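Long-range contacts in HK97 Family Phage Portal Protein (Corynebacterium diphtheriae, PDB 3KDR), which probably assembles into the ring-shaped portal at a capsid vertex through which a phage of the HK97 family packages and releases its DNA: residues R24-S28 with A68-F73; S28-R33 with F61-L65. Numbering follows the deposited sequence.

Contact 1: R24-S28 with A68-F73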
ATOM      1  N   ARG C  24     -33.402 -10.506   7.549  1.00 14.28           N
ATOM      2  CA  ARG C  24     -34.532 -11.281   8.016  1.00 15.49           C
ATOM      3  C   ARG C  24     -34.284 -12.777   8.124  1.00 15.75           C
ATOM      4  O   ARG C  24     -34.660 -13.388   9.103  1.00 15.74           O
ATOM      5  CB  ARG C  24     -35.766 -11.059   7.175  1.00 14.96           C
ATOM      6  CG  ARG C  24     -36.912 -11.794   7.772  1.00 16.08           C
ATOM      7  CD  ARG C  24     -37.811 -12.344   6.786  1.00 18.70           C
ATOM      8  NE  ARG C  24     -37.588 -13.745   6.409  1.00 20.02           N
ATOM      9  CZ  ARG C  24     -38.452 -14.726   6.610  1.00 19.79           C
ATOM     10  NH1 ARG C  24     -38.205 -15.934   6.180  1.00 20.47           N
ATOM     11  NH2 ARG C  24     -39.551 -14.510   7.268  1.00 22.76           N
ATOM     12  N   ASN C  25     -33.705 -13.382   7.109  1.00 17.00           N
ATOM     13  CA  ASN C  25     -33.550 -14.813   7.151  1.00 18.43           C
ATOM     14  C   ASN C  25     -32.676 -15.180   8.328  1.00 19.26           C
ATOM     15  O   ASN C  25     -32.996 -16.051   9.091  1.00 19.48           O
ATOM     16  CB  ASN C  25     -32.908 -15.331   5.888  1.00 19.06           C
ATOM     17  CG  ASN C  25     -33.840 -15.266   4.686  1.00 20.77           C
ATOM     18  OD1 ASN C  25     -33.397 -15.480   3.533  1.00 23.28           O
ATOM     19  ND2 ASN C  25     -35.126 -14.976   4.936  1.00 16.89           N
ATOM     20  N   LEU C  26     -31.566 -14.481   8.493  1.00 19.93           N
ATOM     21  CA  LEU C  26     -30.678 -14.778   9.603  1.00 18.99           C
ATOM     22  C   LEU C  26     -31.405 -14.652  10.914  1.00 18.68           C
ATOM     23  O   LEU C  26     -31.241 -15.481  11.761  1.00 19.41           O
ATOM     24  CB  LEU C  26     -29.464 -13.846   9.582  1.00 18.73           C
ATOM     25  CG  LEU C  26     -28.423 -14.082   8.485  1.00 17.11           C
ATOM     26  CD1 LEU C  26     -27.506 -12.910   8.354  1.00 12.30           C
ATOM     27  CD2 LEU C  26     -27.630 -15.353   8.774  1.00 15.17           C
ATOM     28  N   LEU C  27     -32.188 -13.612  11.106  1.00 18.53           N
ATOM     29  CA  LEU C  27     -32.842 -13.425  12.406  1.00 18.33           C
ATOM     30  C   LEU C  27     -34.004 -14.372  12.625  1.00 17.92           C
ATOM     31  O   LEU C  27     -34.016 -15.135  13.577  1.00 19.01           O
ATOM     32  CB  LEU C  27     -33.391 -12.010  12.545  1.00 18.49           C
ATOM     33  CG  LEU C  27     -32.371 -10.874  12.675  1.00 19.44           C
ATOM     34  CD1 LEU C  27     -33.080  -9.573  12.496  1.00 21.26           C
ATOM     35  CD2 LEU C  27     -31.589 -10.866  13.997  1.00 17.47           C
ATOM     36  N   SER C  28     -34.997 -14.315  11.758  1.00 16.62           N
ATOM     37  CA  SER C  28     -36.197 -15.097  11.963  1.00 15.79           C
ATOM     38  C   SER C  28     -36.040 -16.593  11.866  1.00 15.58           C
ATOM     39  O   SER C  28     -36.775 -17.299  12.493  1.00 15.75           O
ATOM     40  CB  SER C  28     -37.237 -14.693  10.959  1.00 15.67           C
ATOM     41  OG  SER C  28     -37.631 -13.359  11.207  1.00 16.16           O
ATOM     42  N   ALA C  68     -41.622 -14.223  14.688  1.00 10.13           N
ATOM     43  CA  ALA C  68     -40.402 -13.462  14.670  1.00  9.83           C
ATOM     44  C   ALA C  68     -40.569 -12.368  13.651  1.00 10.15           C
ATOM     45  O   ALA C  68     -40.226 -11.252  13.872  1.00 10.46           O
ATOM     46  CB  ALA C  68     -39.258 -14.349  14.317  1.00  9.09           C
ATOM     47  N   ASP C  69     -41.138 -12.705  12.522  1.00 11.08           N
ATOM     48  CA  ASP C  69     -41.306 -11.753  11.496  1.00 12.03           C
ATOM     49  C   ASP C  69     -42.218 -10.666  11.928  1.00 13.27           C
ATOM     50  O   ASP C  69     -41.912  -9.513  11.739  1.00 13.42           O
ATOM     51  CB  ASP C  69     -41.928 -12.419  10.323  1.00 12.38           C
ATOM     52  CG  ASP C  69     -40.931 -12.923   9.346  1.00 14.25           C
ATOM     53  OD1 ASP C  69     -39.695 -12.825   9.572  1.00 16.77           O
ATOM     54  OD2 ASP C  69     -41.397 -13.410   8.304  1.00 15.68           O
ATOM     55  N   ASP C  70     -43.358 -11.036  12.499  1.00 14.70           N
ATOM     56  CA  ASP C  70     -44.318 -10.045  12.946  1.00 15.64           C
ATOM     57  C   ASP C  70     -43.664  -9.042  13.898  1.00 15.83           C
ATOM     58  O   ASP C  70     -43.823  -7.835  13.819  1.00 15.08           O
ATOM     59  CB  ASP C  70     -45.447 -10.738  13.680  1.00 16.14           C
ATOM     60  CG  ASP C  70     -46.662 -10.995  12.826  1.00 17.41           C
ATOM     61  OD1 ASP C  70     -47.625 -11.572  13.395  1.00 17.72           O
ATOM     62  OD2 ASP C  70     -46.676 -10.637  11.630  1.00 23.09           O
ATOM     63  N   LEU C  71     -42.901  -9.579  14.812  1.00 16.86           N
ATOM     64  CA  LEU C  71     -42.301  -8.757  15.834  1.00 17.53           C
ATOM     65  C   LEU C  71     -41.332  -7.802  15.227  1.00 17.27           C
ATOM     66  O   LEU C  71     -41.288  -6.664  15.581  1.00 18.14           O
ATOM     67  CB  LEU C  71     -41.564  -9.645  16.825  1.00 17.54           C
ATOM     68  CG  LEU C  71     -42.232  -9.917  18.161  1.00 18.31           C
ATOM     69  CD1 LEU C  71     -43.694  -9.525  18.227  1.00 19.32           C
ATOM     70  CD2 LEU C  71     -42.042 -11.362  18.445  1.00 18.17           C
ATOM     71  N   LEU C  72     -40.524  -8.300  14.325  1.00 16.91           N
ATOM     72  CA  LEU C  72     -39.473  -7.524  13.710  1.00 16.43           C
ATOM     73  C   LEU C  72     -39.963  -6.333  12.916  1.00 15.85           C
ATOM     74  O   LEU C  72     -39.464  -5.243  13.079  1.00 15.04           O
ATOM     75  CB  LEU C  72     -38.818  -8.460  12.757  1.00 16.67           C
ATOM     76  CG  LEU C  72     -37.476  -8.187  12.144  1.00 18.28           C
ATOM     77  CD1 LEU C  72     -36.430  -7.938  13.187  1.00 19.41           C
ATOM     78  CD2 LEU C  72     -37.156  -9.457  11.404  1.00 18.73           C
ATOM     79  N   PHE C  73     -40.918  -6.590  12.021  1.00 15.36           N
ATOM     80  CA  PHE C  73     -41.516  -5.579  11.172  1.00 14.93           C
ATOM     81  C   PHE C  73     -42.603  -4.759  11.777  1.00 15.74           C
ATOM     82  O   PHE C  73     -42.673  -3.568  11.506  1.00 15.98           O
ATOM     83  CB  PHE C  73     -42.089  -6.233   9.942  1.00 14.71           C
ATOM     84  CG  PHE C  73     -41.054  -6.689   9.012  1.00 14.06           C
ATOM     85  CD1 PHE C  73     -40.443  -5.793   8.172  1.00 11.97           C
ATOM     86  CD2 PHE C  73     -40.635  -7.991   9.005  1.00 14.62           C
ATOM     87  CE1 PHE C  73     -39.467  -6.180   7.329  1.00 10.42           C
ATOM     88  CE2 PHE C  73     -39.643  -8.381   8.136  1.00 14.15           C
ATOM     89  CZ  PHE C  73     -39.071  -7.465   7.291  1.00 11.27           C
TER
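R24 opens this segment of helix 18-33 by sending its side chain toward helix 60-74, where the guanidinium meets the carboxylate of D69 edge-on in a salt bridge. The model puts NH2 of R24 2.4 Å from OD2 of D69, which is too close, so the positions of these two atoms are uncertain. Further back along the same side chain, CG of R24 sits near the plane of the F73 ring, 4.4 Å from CE2 of F73, and 4.3 Å from CD2 of L72. One turn on, L27 adds the apolar contact, its CD1 3.8 Å from CD1 of L72. S28 then brings the backbones closest, with its CA 5.3 Å from CA of A68. Its hydroxyl donates a hydrogen bond to D69, 2.7 Å from OG of S28 to OD1 of D69, so one carboxylate answers two residues a helical turn apart; OG of S28 also lies 3.6 Å from CB of A68. R24 also packs on H126 of the second subunit. With the axes of the two short helical segments 10.2 Å apart and inclined at 119°, this is a buried, steeply crossed helix pair within the phage portal protein fold.

Contact 2: S28-R33 with F61-L65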
ATOM      1  N   SER C  28     -34.997 -14.315  11.758  1.00 16.62           N
ATOM      2  CA  SER C  28     -36.197 -15.097  11.963  1.00 15.79           C
ATOM      3  C   SER C  28     -36.040 -16.593  11.866  1.00 15.58           C
ATOM      4  O   SER C  28     -36.775 -17.299  12.493  1.00 15.75           O
ATOM      5  CB  SER C  28     -37.237 -14.693  10.959  1.00 15.67           C
ATOM      6  OG  SER C  28     -37.631 -13.359  11.207  1.00 16.16           O
ATOM      7  N   THR C  29     -35.134 -17.097  11.051  1.00 15.43           N
ATOM      8  CA  THR C  29     -35.017 -18.538  10.883  1.00 15.36           C
ATOM      9  C   THR C  29     -34.250 -19.122  12.040  1.00 14.85           C
ATOM     10  O   THR C  29     -34.467 -20.270  12.448  1.00 14.47           O
ATOM     11  CB  THR C  29     -34.330 -18.894   9.595  1.00 15.54           C
ATOM     12  OG1 THR C  29     -33.033 -18.301   9.603  1.00 19.90           O
ATOM     13  CG2 THR C  29     -35.133 -18.318   8.424  1.00 14.44           C
ATOM     14  N   THR C  30     -33.362 -18.332  12.601  1.00 13.88           N
ATOM     15  CA  THR C  30     -32.639 -18.827  13.752  1.00 14.03           C
ATOM     16  C   THR C  30     -33.591 -18.999  14.908  1.00 13.43           C
ATOM     17  O   THR C  30     -33.601 -20.007  15.542  1.00 12.88           O
ATOM     18  CB  THR C  30     -31.540 -17.860  14.080  1.00 14.10           C
ATOM     19  OG1 THR C  30     -30.755 -17.703  12.894  1.00 15.49           O
ATOM     20  CG2 THR C  30     -30.674 -18.363  15.192  1.00 12.09           C
ATOM     21  N   VAL C  31     -34.408 -17.986  15.146  1.00 13.24           N
ATOM     22  CA  VAL C  31     -35.405 -18.056  16.174  1.00 12.71           C
ATOM     23  C   VAL C  31     -36.224 -19.271  15.940  1.00 13.27           C
ATOM     24  O   VAL C  31     -36.303 -20.119  16.821  1.00 14.29           O
ATOM     25  CB  VAL C  31     -36.342 -16.841  16.187  1.00 12.68           C
ATOM     26  CG1 VAL C  31     -37.455 -17.089  17.121  1.00  9.27           C
ATOM     27  CG2 VAL C  31     -35.569 -15.597  16.589  1.00 10.14           C
ATOM     28  N   ALA C  32     -36.803 -19.380  14.745  1.00 13.29           N
ATOM     29  CA  ALA C  32     -37.633 -20.538  14.402  1.00 13.40           C
ATOM     30  C   ALA C  32     -36.941 -21.863  14.637  1.00 13.33           C
ATOM     31  O   ALA C  32     -37.560 -22.770  15.081  1.00 14.63           O
ATOM     32  CB  ALA C  32     -38.118 -20.476  13.002  1.00 12.72           C
ATOM     33  N   ARG C  33     -35.656 -21.974  14.405  1.00 13.31           N
ATOM     34  CA  ARG C  33     -35.020 -23.270  14.539  1.00 13.44           C
ATOM     35  C   ARG C  33     -34.682 -23.611  15.961  1.00 13.48           C
ATOM     36  O   ARG C  33     -34.309 -24.734  16.287  1.00 13.74           O
ATOM     37  CB  ARG C  33     -33.746 -23.308  13.737  1.00 13.36           C
ATOM     38  CG  ARG C  33     -33.988 -23.220  12.285  1.00 15.73           C
ATOM     39  CD  ARG C  33     -32.705 -23.284  11.534  1.00 17.66           C
ATOM     40  NE  ARG C  33     -31.855 -24.297  12.117  1.00 19.26           N
ATOM     41  CZ  ARG C  33     -30.525 -24.287  12.062  1.00 23.26           C
ATOM     42  NH1 ARG C  33     -29.865 -23.320  11.395  1.00 25.54           N
ATOM     43  NH2 ARG C  33     -29.842 -25.281  12.639  1.00 22.93           N
ATOM     44  N   PHE C  61     -42.664 -24.681  13.662  1.00 13.02           N
ATOM     45  CA  PHE C  61     -41.581 -23.937  13.040  1.00 14.05           C
ATOM     46  C   PHE C  61     -42.144 -22.733  12.335  1.00 15.03           C
ATOM     47  O   PHE C  61     -41.671 -21.626  12.520  1.00 16.19           O
ATOM     48  CB  PHE C  61     -40.839 -24.827  12.029  1.00 14.16           C
ATOM     49  CG  PHE C  61     -39.819 -24.106  11.182  1.00 14.07           C
ATOM     50  CD1 PHE C  61     -38.532 -23.904  11.644  1.00 12.89           C
ATOM     51  CD2 PHE C  61     -40.146 -23.631   9.909  1.00 14.24           C
ATOM     52  CE1 PHE C  61     -37.601 -23.265  10.865  1.00 10.08           C
ATOM     53  CE2 PHE C  61     -39.197 -22.967   9.132  1.00 10.85           C
ATOM     54  CZ  PHE C  61     -37.936 -22.798   9.616  1.00  9.55           C
ATOM     55  N   HIS C  62     -43.159 -22.913  11.522  1.00 15.67           N
ATOM     56  CA  HIS C  62     -43.694 -21.748  10.832  1.00 16.99           C
ATOM     57  C   HIS C  62     -44.385 -20.805  11.816  1.00 16.39           C
ATOM     58  O   HIS C  62     -44.416 -19.597  11.625  1.00 17.42           O
ATOM     59  CB  HIS C  62     -44.563 -22.161   9.628  1.00 17.96           C
ATOM     60  CG  HIS C  62     -43.830 -23.062   8.628  1.00 23.21           C
ATOM     61  ND1 HIS C  62     -43.044 -22.567   7.592  1.00 23.29           N
ATOM     62  CD2 HIS C  62     -43.760 -24.424   8.527  1.00 23.99           C
ATOM     63  CE1 HIS C  62     -42.549 -23.580   6.899  1.00 23.83           C
ATOM     64  NE2 HIS C  62     -42.959 -24.717   7.449  1.00 23.25           N
ATOM     65  N   ARG C  63     -44.854 -21.324  12.934  1.00 15.60           N
ATOM     66  CA  ARG C  63     -45.509 -20.463  13.888  1.00 14.28           C
ATOM     67  C   ARG C  63     -44.488 -19.523  14.454  1.00 13.41           C
ATOM     68  O   ARG C  63     -44.743 -18.364  14.613  1.00 12.86           O
ATOM     69  CB  ARG C  63     -46.174 -21.307  14.972  1.00 13.88           C
ATOM     70  CG  ARG C  63     -46.655 -20.483  16.151  1.00 15.29           C
ATOM     71  CD  ARG C  63     -47.117 -21.302  17.352  1.00 14.77           C
ATOM     72  NE  ARG C  63     -46.080 -22.158  17.886  1.00 16.17           N
ATOM     73  CZ  ARG C  63     -46.310 -23.211  18.677  1.00 16.09           C
ATOM     74  NH1 ARG C  63     -47.541 -23.528  19.045  1.00 14.74           N
ATOM     75  NH2 ARG C  63     -45.312 -23.958  19.110  1.00 13.78           N
HETATM   76  N   MSE C  64     -43.319 -20.034  14.764  1.00 12.95           N
HETATM   77  CA  MSE C  64     -42.347 -19.188  15.368  1.00 14.01           C
HETATM   78  C   MSE C  64     -41.794 -18.256  14.333  1.00 12.64           C
HETATM   79  O   MSE C  64     -41.495 -17.123  14.611  1.00 12.12           O
HETATM   80  CB  MSE C  64     -41.221 -20.023  15.975  1.00 15.19           C
HETATM   81  CG  MSE C  64     -40.329 -19.238  16.973  1.00 19.56           C
HETATM   82 SE   MSE C  64     -41.348 -18.236  18.278  1.00 31.91          SE
HETATM   83  CE  MSE C  64     -41.561 -19.648  19.584  1.00 23.20           C
ATOM     84  N   LEU C  65     -41.650 -18.757  13.132  1.00 11.74           N
ATOM     85  CA  LEU C  65     -41.054 -17.990  12.094  1.00 11.77           C
ATOM     86  C   LEU C  65     -41.915 -16.761  11.812  1.00 12.99           C
ATOM     87  O   LEU C  65     -41.413 -15.626  11.697  1.00 13.04           O
ATOM     88  CB  LEU C  65     -40.955 -18.846  10.845  1.00 11.32           C
ATOM     89  CG  LEU C  65     -40.373 -18.184   9.606  1.00  8.76           C
ATOM     90  CD1 LEU C  65     -39.001 -17.872   9.876  1.00  9.50           C
ATOM     91  CD2 LEU C  65     -40.470 -19.068   8.423  1.00  5.21           C
TER
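F61 overlaps A32 and the aliphatic part of R33: CE1 of F61 is 3.6 Å from CB of A32 and 3.9 Å from CG of R33, the latter meeting the ring at its edge. A32 is the residue most covered here, and its small methyl is compatible with the close approach of the two helices. CB of A32 is 3.9 Å from CB of L65, and the CA atoms of A32 and L65 come within 4.8 Å. M64, a selenomethionine, packs beside it, its CG 3.6 Å from CG1 of V31 and 3.9 Å from CA of A32, while the end of its side chain leads away. L65, next in the chain, extends its side chain to the preceding turn of the first helix, where CD1 of L65 lies 3.5 Å from the carbonyl O of S28 and 4.2 Å from CG2 of T29. The contact is thus made by van der Waals packing; the hydroxyl of S28 is engaged by D69 and that of T29 by the carbonyl of N25 in its own helix. The axes of the two short helical segments run 8.0 Å apart at 137°, an oblique antiparallel crossing. Helix 247-270 borders the pair through V259 on V31 and I266 on M64, L291 of helix 289-294 touches R33, and the second subunit supplies S264 against F61 and I125 against L65.

From the N terminus, the chain runs up helix 18-33, passes through a largely irregular excursion that includes strand 36-38, and returns on helix 60-74 to pack along the middle and end of helix 18-33. Contact 2 closes the inner loop, pairing the end of the first helix with the beginning of the second; contact 1 closes the outer one, pairing the middle of the first with the later part of the second. The two are therefore nested, as expected of neighbouring helices running in broadly opposite directions. S28 belongs to both, and their centres lie about 8 Å apart, with A68 touching V31 between them. Together they form one continuous helix-helix interface that also adjoins the second subunit.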